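PDB 2CVZ: 3-hydroxyisobutyrate dehydrogenase, which catalyses the NADP-dependent oxidation of 3-hydroxyisobutyrate, a step of valine catabolism. Local coordinates for residues L128-G133 against A147-V152; N175-G180 against V274-L279; T26-R31 against F43-V48. One frame throughout, in Å; residues are numbered along the deposited sequence.

Overall arrangement
Interactions 1 and 3 close the two ends of one Rossmann-type sheet: strands 26-29 and 46-47 end it on one side, 128-133 and 149-156 on the other, their contact centres about 21 Å apart. NADPH runs between them. Interaction 3 grips the 2'-phosphate and ribose of its adenosine end through Asn30 and Arg31, whereas in interaction 1 the side chain of Leu128 stays about 6 Å from the cofactor. Strand 149-156 is followed by helix 160-188, which carries one half of interaction 2. Interaction 2 lies about 36 Å from interaction 3, centre to centre, with the side chain of Val274 about 9 Å from NADPH. Interactions 1 and 2 both touch the second subunit.

Interaction 1. Residues L128-G133 against A147-V152; sequences LTVMLG and AYAKKV
The carbonyl oxygen of Lys151 is held from two sources on strand 128-133: Val130 N donates to Lys151 O at 2.8 Å, meeting it almost head-on to the carbonyl, and the CA-H of Thr129 adds a weaker contact. Two residues before Val130, the oxygen of Leu128 accepts from Lys150 N, also at 2.8 Å, with the donor tilted 17° from the carbonyl plane. Leu128 N in turn reaches Tyr148 O in the carbonyl plane, on a lone pair. These are parallel strands, yet Leu128 pairs with Ala149 and Val130 with Val152, so one extra residue is taken up as a beta bulge. In it the amide of Lys151 turns to a water, which accepts from Lys151 N at 3.0 Å and donates to Thr129 OG1 at 2.8 Å. That hydroxyl also bonds Ala202 O of the second subunit.

On the face of Leu128 and Val130 the packing is close. Val130 CG2 presses on Ala149 CB at 3.5 Å and comes to the edge of the Tyr148 ring near CE1. A chi1 of 49° lays the Tyr148 ring along strand 128-133, past the ends of Leu128 and Val130, and Leu128 CD1 meets its CD1 at 4.0 Å. Farther along, Leu132 CD2 lies against Val152 CG1. Beside Thr129 CG2 runs the aliphatic start of Lys151, which then bends so that its ammonium forms a salt bridge with Glu198 of the second subunit.

The pair closes the beta-alpha-beta unit around helix 136-142 in the cofactor-binding domain, with strand 110-117 flanking 128-133 on its other side. Backbone bonds and methyls thus join the two strands, whereas the polar ends of Thr129 and Lys151 are spent on the subunit interface.

Interaction 2. Residues N175-G180 against V274-L279; sequences NLWAAG and VEALRL
Leu277 sets its branched end into the hollow made by Leu176 and Gly180, which stand one turn apart on helix 160-188. Its CD1 lies 3.8 Å from Leu176 CG and equally near the oxygen of Leu176, while CD2 rests on Gly180 CA at 4.1 Å. Glycine makes this hollow: a beta carbon at Gly180 would stand only 3.0 Å from Leu277 CG, a clash. Both methyls of Leu277 face helix 160-188.

Leu176 is the answering bump. With its CG turned anti to the backbone N (chi1 175°), it reaches across between Val274 and Leu277; CD2 sits 4.2 Å from Val274 CA, and CD1 lies against the two methyls of Leu277. One residue on, the Trp177 indole extends from the same helix and ends beside the other segment. Its CZ3 comes 3.8 Å from Ala276 O, and its CH2 meets Leu279 CD2 at the ring edge, 4.2 Å away. The indole NH is used within its own helix, by Glu181.

With an alanine here in place of Leu277, the methyls would be gone, and a gap would probably open over Gly180, leaving Leu176 CD1 without the methyls it packs on.

Helix 251-267 packs beside both partners through Tyr260, which touches Leu176 and Ala276, and Leu252 of the second subunit lies on Trp177. On the side of 274-279 turned from helix 160-188, Glu275 and Arg278 join in a salt bridge. All seven touching residues are buried and meet almost wholly through carbon, the carbonyl oxygens of Leu176 and Ala276 being the exceptions. Backbone bonds run within each segment, the Leu176 oxygen being taken by Gly180 N, so this joint between the long helix 160-188 and the C-terminal helix 276-284 relies on fit and on burial of apolar surface.

Interaction 3. Residues T26-R31 against F43-V48; sequences TLVWNR and FGSEAV. With NDP (NADPH dihydro-nicotinamide-adenine-dinucleotide phosphate), chain G.
Trp29 turns the edge of its indole to Val48: Val48 O lies in the plane of the ring, 3.1 Å from Trp29 CD1. A chi1 of 177° sets CG anti to the backbone N and carries the six-membered ring to the adenine, CZ3 4.1 Å from C2A. Arg31 lays one face of its guanidinium over the adenine near N7A and turns its edge to the 2'-phosphate, giving NE to O1X at 3.0 Å and NH2 to O3X at 2.9 Å, both nearly straight. Asn30 grips ribose and phosphate together: OD1 accepts from O3B, and ND2 donates to O2X at 3.0 Å. This hold on the 2'-phosphate is consistent with the use of NADP.

Behind these groups the strands pair in parallel, Glu46 N to Thr26 O at 2.8 Å, then Val28 N to Glu46 O and Val48 N to Val28 O. Leu27 and Glu46 lie side by side on one face; on the other Val28 meets Ser45 and Ala47. Glu46 continues to a salt bridge with Arg52. Helix 34-43 links the strands as a beta-alpha-beta crossover and packs on Val28 and Ala47, while strand 4-7 flanks 26-29 on its other side.

Interaction 1. Residues L128-G133 against A147-V152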
loop_
_atom_site.group_PDB
_atom_site.type_symbol
_atom_site.label_atom_id
_atom_site.label_comp_id
_atom_site.label_asym_id
_atom_site.label_seq_id
_atom_site.Cartn_x
_atom_site.Cartn_y
_atom_site.Cartn_z
ATOM N N LEU C 128 15.835 22.467 -20.545
ATOM C CA LEU C 128 14.594 22.008 -19.937
ATOM C C LEU C 128 13.600 21.444 -20.943
ATOM O O LEU C 128 13.566 21.853 -22.108
ATOM C CB LEU C 128 13.922 23.153 -19.174
ATOM C CG LEU C 128 14.645 23.691 -17.940
ATOM C CD1 LEU C 128 13.907 24.919 -17.430
ATOM C CD2 LEU C 128 14.716 22.612 -16.863
ATOM N N THR C 129 12.797 20.492 -20.479
ATOM C CA THR C 129 11.754 19.894 -21.302
ATOM C C THR C 129 10.488 20.645 -20.908
ATOM O O THR C 129 10.221 20.837 -19.723
ATOM C CB THR C 129 11.572 18.395 -20.990
ATOM O OG1 THR C 129 12.724 17.671 -21.438
ATOM C CG2 THR C 129 10.337 17.847 -21.688
ATOM N N VAL C 130 9.720 21.082 -21.898
ATOM C CA VAL C 130 8.501 21.827 -21.626
ATOM C C VAL C 130 7.273 21.120 -22.183
ATOM O O VAL C 130 7.284 20.649 -23.315
ATOM C CB VAL C 130 8.562 23.246 -22.250
ATOM C CG1 VAL C 130 7.278 24.013 -21.936
ATOM C CG2 VAL C 130 9.769 24.002 -21.714
HETATM N N MSE C 131 6.221 21.050 -21.374
HETATM C CA MSE C 131 4.966 20.433 -21.790
HETATM C C MSE C 131 3.924 21.544 -21.837
HETATM O O MSE C 131 3.471 22.031 -20.798
HETATM C CB MSE C 131 4.561 19.322 -20.808
HETATM C CG MSE C 131 4.698 19.679 -19.333
HETATM SE SE MSE C 131 5.595 18.294 -18.294
HETATM C CE MSE C 131 7.423 18.799 -18.670
ATOM N N LEU C 132 3.562 21.956 -23.051
ATOM C CA LEU C 132 2.603 23.040 -23.254
ATOM C C LEU C 132 1.148 22.623 -23.325
ATOM O O LEU C 132 0.807 21.600 -23.915
ATOM C CB LEU C 132 2.920 23.818 -24.539
ATOM C CG LEU C 132 4.178 24.676 -24.672
ATOM C CD1 LEU C 132 4.173 25.780 -23.626
ATOM C CD2 LEU C 132 5.398 23.798 -24.530
ATOM N N GLY C 133 0.300 23.452 -22.727
ATOM C CA GLY C 133 -1.130 23.226 -22.741
ATOM C C GLY C 133 -1.777 24.520 -23.201
ATOM O O GLY C 133 -1.548 25.575 -22.607
ATOM N N ALA C 147 13.788 30.134 -24.585
ATOM C CA ALA C 147 15.246 30.075 -24.617
ATOM C C ALA C 147 15.894 29.144 -23.597
ATOM O O ALA C 147 17.067 28.796 -23.732
ATOM C CB ALA C 147 15.819 31.488 -24.459
ATOM N N TYR C 148 15.139 28.744 -22.580
ATOM C CA TYR C 148 15.660 27.858 -21.541
ATOM C C TYR C 148 15.333 26.389 -21.787
ATOM O O TYR C 148 15.683 25.528 -20.976
ATOM C CB TYR C 148 15.088 28.273 -20.182
ATOM C CG TYR C 148 13.582 28.460 -20.193
ATOM C CD1 TYR C 148 12.721 27.374 -20.364
ATOM C CD2 TYR C 148 13.021 29.730 -20.059
ATOM C CE1 TYR C 148 11.332 27.552 -20.403
ATOM C CE2 TYR C 148 11.638 29.919 -20.097
ATOM C CZ TYR C 148 10.799 28.826 -20.269
ATOM O OH TYR C 148 9.433 29.013 -20.309
ATOM N N ALA C 149 14.685 26.103 -22.913
ATOM C CA ALA C 149 14.271 24.738 -23.223
ATOM C C ALA C 149 14.897 24.089 -24.450
ATOM O O ALA C 149 15.441 24.758 -25.330
ATOM C CB ALA C 149 12.751 24.693 -23.361
ATOM N N LYS C 150 14.806 22.764 -24.482
ATOM C CA LYS C 150 15.302 21.971 -25.596
ATOM C C LYS C 150 14.079 21.261 -26.171
ATOM O O LYS C 150 13.546 21.665 -27.204
ATOM C CB LYS C 150 16.340 20.952 -25.116
ATOM C CG LYS C 150 16.974 20.140 -26.240
ATOM C CD LYS C 150 18.132 19.298 -25.730
ATOM C CE LYS C 150 18.789 18.511 -26.857
ATOM N NZ LYS C 150 19.970 17.739 -26.375
ATOM N N LYS C 151 13.624 20.217 -25.482
ATOM C CA LYS C 151 12.451 19.459 -25.906
ATOM C C LYS C 151 11.169 20.189 -25.512
ATOM O O LYS C 151 10.920 20.432 -24.333
ATOM C CB LYS C 151 12.467 18.067 -25.267
ATOM C CG LYS C 151 11.145 17.314 -25.368
ATOM C CD LYS C 151 10.842 16.852 -26.785
ATOM C CE LYS C 151 11.733 15.687 -27.192
ATOM N NZ LYS C 151 11.412 15.199 -28.563
ATOM N N VAL C 152 10.355 20.532 -26.504
ATOM C CA VAL C 152 9.099 21.235 -26.266
ATOM C C VAL C 152 7.946 20.469 -26.910
ATOM O O VAL C 152 7.912 20.299 -28.129
ATOM C CB VAL C 152 9.160 22.663 -26.850
ATOM C CG1 VAL C 152 7.860 23.394 -26.587
ATOM C CG2 VAL C 152 10.331 23.417 -26.235
HETATM O O HOH W 1 14.684 18.809 -23.062
#

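Interaction 2. Residues N175-G180 against V274-L279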
loop_
_atom_site.group_PDB
_atom_site.type_symbol
_atom_site.label_atom_id
_atom_site.label_comp_id
_atom_site.label_asym_id
_atom_site.label_seq_id
_atom_site.Cartn_x
_atom_site.Cartn_y
_atom_site.Cartn_z
ATOM N N ASN C 175 9.663 5.971 -8.572
ATOM C CA ASN C 175 10.950 5.415 -8.966
ATOM C C ASN C 175 12.006 5.635 -7.894
ATOM O O ASN C 175 12.740 4.716 -7.529
ATOM C CB ASN C 175 11.421 6.043 -10.278
ATOM C CG ASN C 175 10.489 5.744 -11.439
ATOM O OD1 ASN C 175 9.597 4.897 -11.337
ATOM N ND2 ASN C 175 10.698 6.430 -12.554
ATOM N N LEU C 176 12.070 6.864 -7.391
ATOM C CA LEU C 176 13.046 7.242 -6.378
ATOM C C LEU C 176 12.851 6.524 -5.049
ATOM O O LEU C 176 13.809 6.029 -4.458
ATOM C CB LEU C 176 12.993 8.757 -6.163
ATOM C CG LEU C 176 13.856 9.364 -5.053
ATOM C CD1 LEU C 176 15.332 9.087 -5.314
ATOM C CD2 LEU C 176 13.604 10.864 -5.001
ATOM N N TRP C 177 11.610 6.464 -4.578
ATOM C CA TRP C 177 11.329 5.813 -3.306
ATOM C C TRP C 177 11.550 4.305 -3.348
ATOM O O TRP C 177 12.164 3.744 -2.443
ATOM C CB TRP C 177 9.899 6.125 -2.858
ATOM C CG TRP C 177 9.563 5.550 -1.513
ATOM C CD1 TRP C 177 9.110 4.288 -1.250
ATOM C CD2 TRP C 177 9.685 6.204 -0.246
ATOM N NE1 TRP C 177 8.942 4.117 0.100
ATOM C CE2 TRP C 177 9.288 5.278 0.741
ATOM C CE3 TRP C 177 10.094 7.486 0.151
ATOM C CZ2 TRP C 177 9.285 5.589 2.105
ATOM C CZ3 TRP C 177 10.092 7.795 1.510
ATOM C CH2 TRP C 177 9.689 6.848 2.469
ATOM N N ALA C 178 11.057 3.649 -4.396
ATOM C CA ALA C 178 11.220 2.205 -4.519
ATOM C C ALA C 178 12.698 1.845 -4.572
ATOM O O ALA C 178 13.130 0.860 -3.972
ATOM C CB ALA C 178 10.508 1.692 -5.770
ATOM N N ALA C 179 13.473 2.640 -5.303
ATOM C CA ALA C 179 14.905 2.390 -5.398
ATOM C C ALA C 179 15.480 2.477 -3.984
ATOM O O ALA C 179 16.342 1.686 -3.603
ATOM C CB ALA C 179 15.557 3.419 -6.301
ATOM N N GLY C 180 14.983 3.442 -3.215
ATOM C CA GLY C 180 15.432 3.618 -1.845
ATOM C C GLY C 180 15.137 2.395 -0.996
ATOM O O GLY C 180 16.009 1.913 -0.265
ATOM N N VAL C 274 15.087 14.619 -2.617
ATOM C CA VAL C 274 15.849 13.380 -2.525
ATOM C C VAL C 274 16.134 12.999 -1.073
ATOM O O VAL C 274 16.411 11.839 -0.770
ATOM C CB VAL C 274 17.171 13.489 -3.314
ATOM C CG1 VAL C 274 17.979 12.205 -3.178
ATOM C CG2 VAL C 274 16.864 13.761 -4.782
ATOM N N GLU C 275 16.055 13.970 -0.170
ATOM C CA GLU C 275 16.291 13.686 1.242
ATOM C C GLU C 275 15.186 12.804 1.814
ATOM O O GLU C 275 15.275 12.338 2.950
ATOM C CB GLU C 275 16.405 14.987 2.042
ATOM C CG GLU C 275 17.776 15.637 1.912
ATOM C CD GLU C 275 17.948 16.841 2.811
ATOM O OE1 GLU C 275 17.606 17.961 2.382
ATOM O OE2 GLU C 275 18.421 16.661 3.953
ATOM N N ALA C 276 14.143 12.570 1.025
ATOM C CA ALA C 276 13.055 11.714 1.482
ATOM C C ALA C 276 13.646 10.351 1.840
ATOM O O ALA C 276 13.155 9.663 2.734
ATOM C CB ALA C 276 11.992 11.567 0.388
ATOM N N LEU C 277 14.718 9.973 1.148
ATOM C CA LEU C 277 15.366 8.694 1.403
ATOM C C LEU C 277 16.010 8.651 2.787
ATOM O O LEU C 277 16.285 7.575 3.311
ATOM C CB LEU C 277 16.404 8.391 0.312
ATOM C CG LEU C 277 15.871 7.576 -0.879
ATOM C CD1 LEU C 277 14.663 8.261 -1.476
ATOM C CD2 LEU C 277 16.961 7.395 -1.926
ATOM N N ARG C 278 16.247 9.819 3.377
ATOM C CA ARG C 278 16.832 9.872 4.716
ATOM C C ARG C 278 15.895 9.180 5.703
ATOM O O ARG C 278 16.339 8.615 6.703
ATOM C CB ARG C 278 17.045 11.319 5.170
ATOM C CG ARG C 278 18.281 12.013 4.618
ATOM C CD ARG C 278 18.398 13.392 5.259
ATOM N NE ARG C 278 19.550 14.167 4.804
ATOM C CZ ARG C 278 20.810 13.920 5.148
ATOM N NH1 ARG C 278 21.101 12.910 5.954
ATOM N NH2 ARG C 278 21.780 14.700 4.694
ATOM N N LEU C 279 14.595 9.236 5.425
ATOM C CA LEU C 279 13.608 8.600 6.294
ATOM C C LEU C 279 13.813 7.092 6.289
ATOM O O LEU C 279 13.695 6.431 7.325
ATOM C CB LEU C 279 12.188 8.940 5.830
ATOM C CG LEU C 279 11.044 8.370 6.674
ATOM C CD1 LEU C 279 11.236 8.755 8.137
ATOM C CD2 LEU C 279 9.714 8.895 6.149
#

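Interaction 3. Residues T26-R31 against F43-V48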
loop_
_atom_site.group_PDB
_atom_site.type_symbol
_atom_site.label_atom_id
_atom_site.label_comp_id
_atom_site.label_asym_id
_atom_site.label_seq_id
_atom_site.Cartn_x
_atom_site.Cartn_y
_atom_site.Cartn_z
ATOM N N THR C 26 14.791 41.708 -21.504
ATOM C CA THR C 26 13.968 41.084 -20.475
ATOM C C THR C 26 13.793 41.859 -19.180
ATOM O O THR C 26 14.761 42.335 -18.588
ATOM C CB THR C 26 14.537 39.689 -20.121
ATOM O OG1 THR C 26 14.635 38.896 -21.309
ATOM C CG2 THR C 26 13.645 38.978 -19.113
ATOM N N LEU C 27 12.541 41.969 -18.745
ATOM C CA LEU C 27 12.213 42.641 -17.496
ATOM C C LEU C 27 12.000 41.545 -16.457
ATOM O O LEU C 27 11.385 40.520 -16.750
ATOM C CB LEU C 27 10.923 43.454 -17.641
ATOM C CG LEU C 27 10.834 44.504 -18.749
ATOM C CD1 LEU C 27 9.525 45.268 -18.595
ATOM C CD2 LEU C 27 12.021 45.461 -18.673
ATOM N N VAL C 28 12.518 41.741 -15.250
ATOM C CA VAL C 28 12.336 40.739 -14.209
ATOM C C VAL C 28 11.857 41.354 -12.904
ATOM O O VAL C 28 12.169 42.504 -12.585
ATOM C CB VAL C 28 13.640 39.942 -13.929
ATOM C CG1 VAL C 28 14.021 39.115 -15.146
ATOM C CG2 VAL C 28 14.773 40.894 -13.558
ATOM N N TRP C 29 11.078 40.577 -12.160
ATOM C CA TRP C 29 10.563 41.012 -10.872
ATOM C C TRP C 29 10.536 39.822 -9.935
ATOM O O TRP C 29 10.280 38.693 -10.359
ATOM C CB TRP C 29 9.144 41.571 -11.000
ATOM C CG TRP C 29 8.555 41.959 -9.671
ATOM C CD1 TRP C 29 8.694 43.157 -9.029
ATOM C CD2 TRP C 29 7.776 41.126 -8.801
ATOM N NE1 TRP C 29 8.048 43.122 -7.813
ATOM C CE2 TRP C 29 7.477 41.886 -7.649
ATOM C CE3 TRP C 29 7.302 39.808 -8.883
ATOM C CZ2 TRP C 29 6.722 41.373 -6.584
ATOM C CZ3 TRP C 29 6.551 39.297 -7.824
ATOM C CH2 TRP C 29 6.269 40.082 -6.691
ATOM N N ASN C 30 10.810 40.081 -8.663
ATOM C CA ASN C 30 10.796 39.048 -7.642
ATOM C C ASN C 30 10.327 39.681 -6.337
ATOM O O ASN C 30 10.660 40.831 -6.044
ATOM C CB ASN C 30 12.192 38.449 -7.454
ATOM C CG ASN C 30 12.177 37.205 -6.586
ATOM O OD1 ASN C 30 11.568 36.197 -6.943
ATOM N ND2 ASN C 30 12.844 37.270 -5.438
ATOM N N ARG C 31 9.545 38.933 -5.566
ATOM C CA ARG C 31 9.031 39.409 -4.286
ATOM C C ARG C 31 10.189 39.960 -3.464
ATOM O O ARG C 31 10.127 41.082 -2.963
ATOM C CB ARG C 31 8.348 38.260 -3.545
ATOM C CG ARG C 31 7.798 38.627 -2.189
ATOM C CD ARG C 31 7.032 37.460 -1.587
ATOM N NE ARG C 31 7.849 36.255 -1.491
ATOM C CZ ARG C 31 7.457 35.134 -0.892
ATOM N NH1 ARG C 31 6.256 35.067 -0.334
ATOM N NH2 ARG C 31 8.260 34.077 -0.853
ATOM N N PHE C 43 22.841 38.867 -15.541
ATOM C CA PHE C 43 22.426 38.524 -16.901
ATOM C C PHE C 43 22.074 39.648 -17.869
ATOM O O PHE C 43 21.879 39.395 -19.058
ATOM C CB PHE C 43 21.232 37.569 -16.846
ATOM C CG PHE C 43 21.501 36.299 -16.100
ATOM C CD1 PHE C 43 21.014 36.119 -14.812
ATOM C CD2 PHE C 43 22.227 35.272 -16.693
ATOM C CE1 PHE C 43 21.240 34.931 -14.125
ATOM C CE2 PHE C 43 22.460 34.080 -16.014
ATOM C CZ PHE C 43 21.963 33.910 -14.727
ATOM N N GLY C 44 21.961 40.878 -17.383
ATOM C CA GLY C 44 21.617 41.963 -18.286
ATOM C C GLY C 44 20.121 42.189 -18.413
ATOM O O GLY C 44 19.652 42.849 -19.345
ATOM N N SER C 45 19.360 41.619 -17.486
ATOM C CA SER C 45 17.918 41.803 -17.484
ATOM C C SER C 45 17.690 43.148 -16.810
ATOM O O SER C 45 18.652 43.808 -16.409
ATOM C CB SER C 45 17.241 40.697 -16.673
ATOM O OG SER C 45 17.812 40.599 -15.376
ATOM N N GLU C 46 16.433 43.563 -16.696
ATOM C CA GLU C 46 16.123 44.828 -16.041
ATOM C C GLU C 46 15.126 44.590 -14.918
ATOM O O GLU C 46 13.975 44.225 -15.165
ATOM C CB GLU C 46 15.534 45.838 -17.029
ATOM C CG GLU C 46 15.538 47.270 -16.493
ATOM C CD GLU C 46 14.771 48.244 -17.373
ATOM O OE1 GLU C 46 14.781 48.072 -18.610
ATOM O OE2 GLU C 46 14.169 49.193 -16.825
ATOM N N ALA C 47 15.575 44.781 -13.681
ATOM C CA ALA C 47 14.705 44.601 -12.526
ATOM C C ALA C 47 13.740 45.778 -12.492
ATOM O O ALA C 47 14.164 46.930 -12.522
ATOM C CB ALA C 47 15.535 44.557 -11.248
ATOM N N VAL C 48 12.443 45.491 -12.439
ATOM C CA VAL C 48 11.434 46.546 -12.422
ATOM C C VAL C 48 10.292 46.239 -11.461
ATOM O O VAL C 48 10.114 45.096 -11.042
ATOM C CB VAL C 48 10.807 46.741 -13.823
ATOM C CG1 VAL C 48 11.876 47.109 -14.837
ATOM C CG2 VAL C 48 10.088 45.465 -14.244
HETATM P PA NDP G . 11.612 28.340 -5.129
HETATM O O1A NDP G . 13.040 28.323 -5.303
HETATM O O2A NDP G . 10.933 28.046 -3.817
HETATM O O5B NDP G . 11.122 29.803 -5.678
HETATM C C5B NDP G . 9.737 30.163 -5.602
HETATM C C4B NDP G . 9.704 31.559 -6.208
HETATM O O4B NDP G . 8.322 31.997 -6.111
HETATM C C3B NDP G . 10.554 32.608 -5.567
HETATM O O3B NDP G . 11.057 33.503 -6.593
HETATM C C2B NDP G . 9.638 33.344 -4.668
HETATM O O2B NDP G . 10.008 34.658 -4.242
HETATM C C1B NDP G . 8.354 33.242 -5.430
HETATM N N9A NDP G . 7.158 33.389 -4.556
HETATM C C8A NDP G . 6.730 32.555 -3.496
HETATM N N7A NDP G . 5.616 33.012 -2.958
HETATM C C5A NDP G . 5.291 34.148 -3.647
HETATM C C6A NDP G . 4.234 35.083 -3.563
HETATM N N6A NDP G . 3.277 34.936 -2.646
HETATM N N1A NDP G . 4.202 36.131 -4.423
HETATM C C2A NDP G . 5.176 36.277 -5.352
HETATM N N3A NDP G . 6.215 35.452 -5.514
HETATM C C4A NDP G . 6.216 34.393 -4.622
HETATM O O3 NDP G . 10.916 27.420 -6.198
HETATM P PN NDP G . 11.376 26.491 -7.414
HETATM O O1N NDP G . 12.233 25.445 -6.847
HETATM O O2N NDP G . 11.918 27.466 -8.418
HETATM O O5D NDP G . 9.958 25.988 -7.947
HETATM C C5D NDP G . 8.986 26.898 -8.560
HETATM C C4D NDP G . 8.005 26.019 -9.395
HETATM O O4D NDP G . 8.790 25.209 -10.267
HETATM C C3D NDP G . 7.227 25.031 -8.520
HETATM O O3D NDP G . 5.882 24.934 -9.009
HETATM C C2D NDP G . 8.009 23.748 -8.615
HETATM O O2D NDP G . 7.185 22.658 -8.239
HETATM C C1D NDP G . 8.395 23.840 -10.150
HETATM N N1N NDP G . 9.567 23.003 -10.554
HETATM C C2N NDP G . 10.694 22.956 -9.685
HETATM C C3N NDP G . 11.814 22.142 -10.129
HETATM C C7N NDP G . 13.022 22.042 -9.302
HETATM O O7N NDP G . 13.872 21.139 -9.441
HETATM N N7N NDP G . 13.266 22.960 -8.348
HETATM C C4N NDP G . 11.719 21.468 -11.355
HETATM C C5N NDP G . 10.625 21.532 -12.167
HETATM C C6N NDP G . 9.548 22.299 -11.771
HETATM P P2B NDP G . 11.026 34.951 -3.105
HETATM O O1X NDP G . 10.608 36.286 -2.633
HETATM O O2X NDP G . 12.398 34.926 -3.681
HETATM O O3X NDP G . 10.884 33.903 -2.003
HETATM O O HOH W 2 17.739 41.407 -21.187
#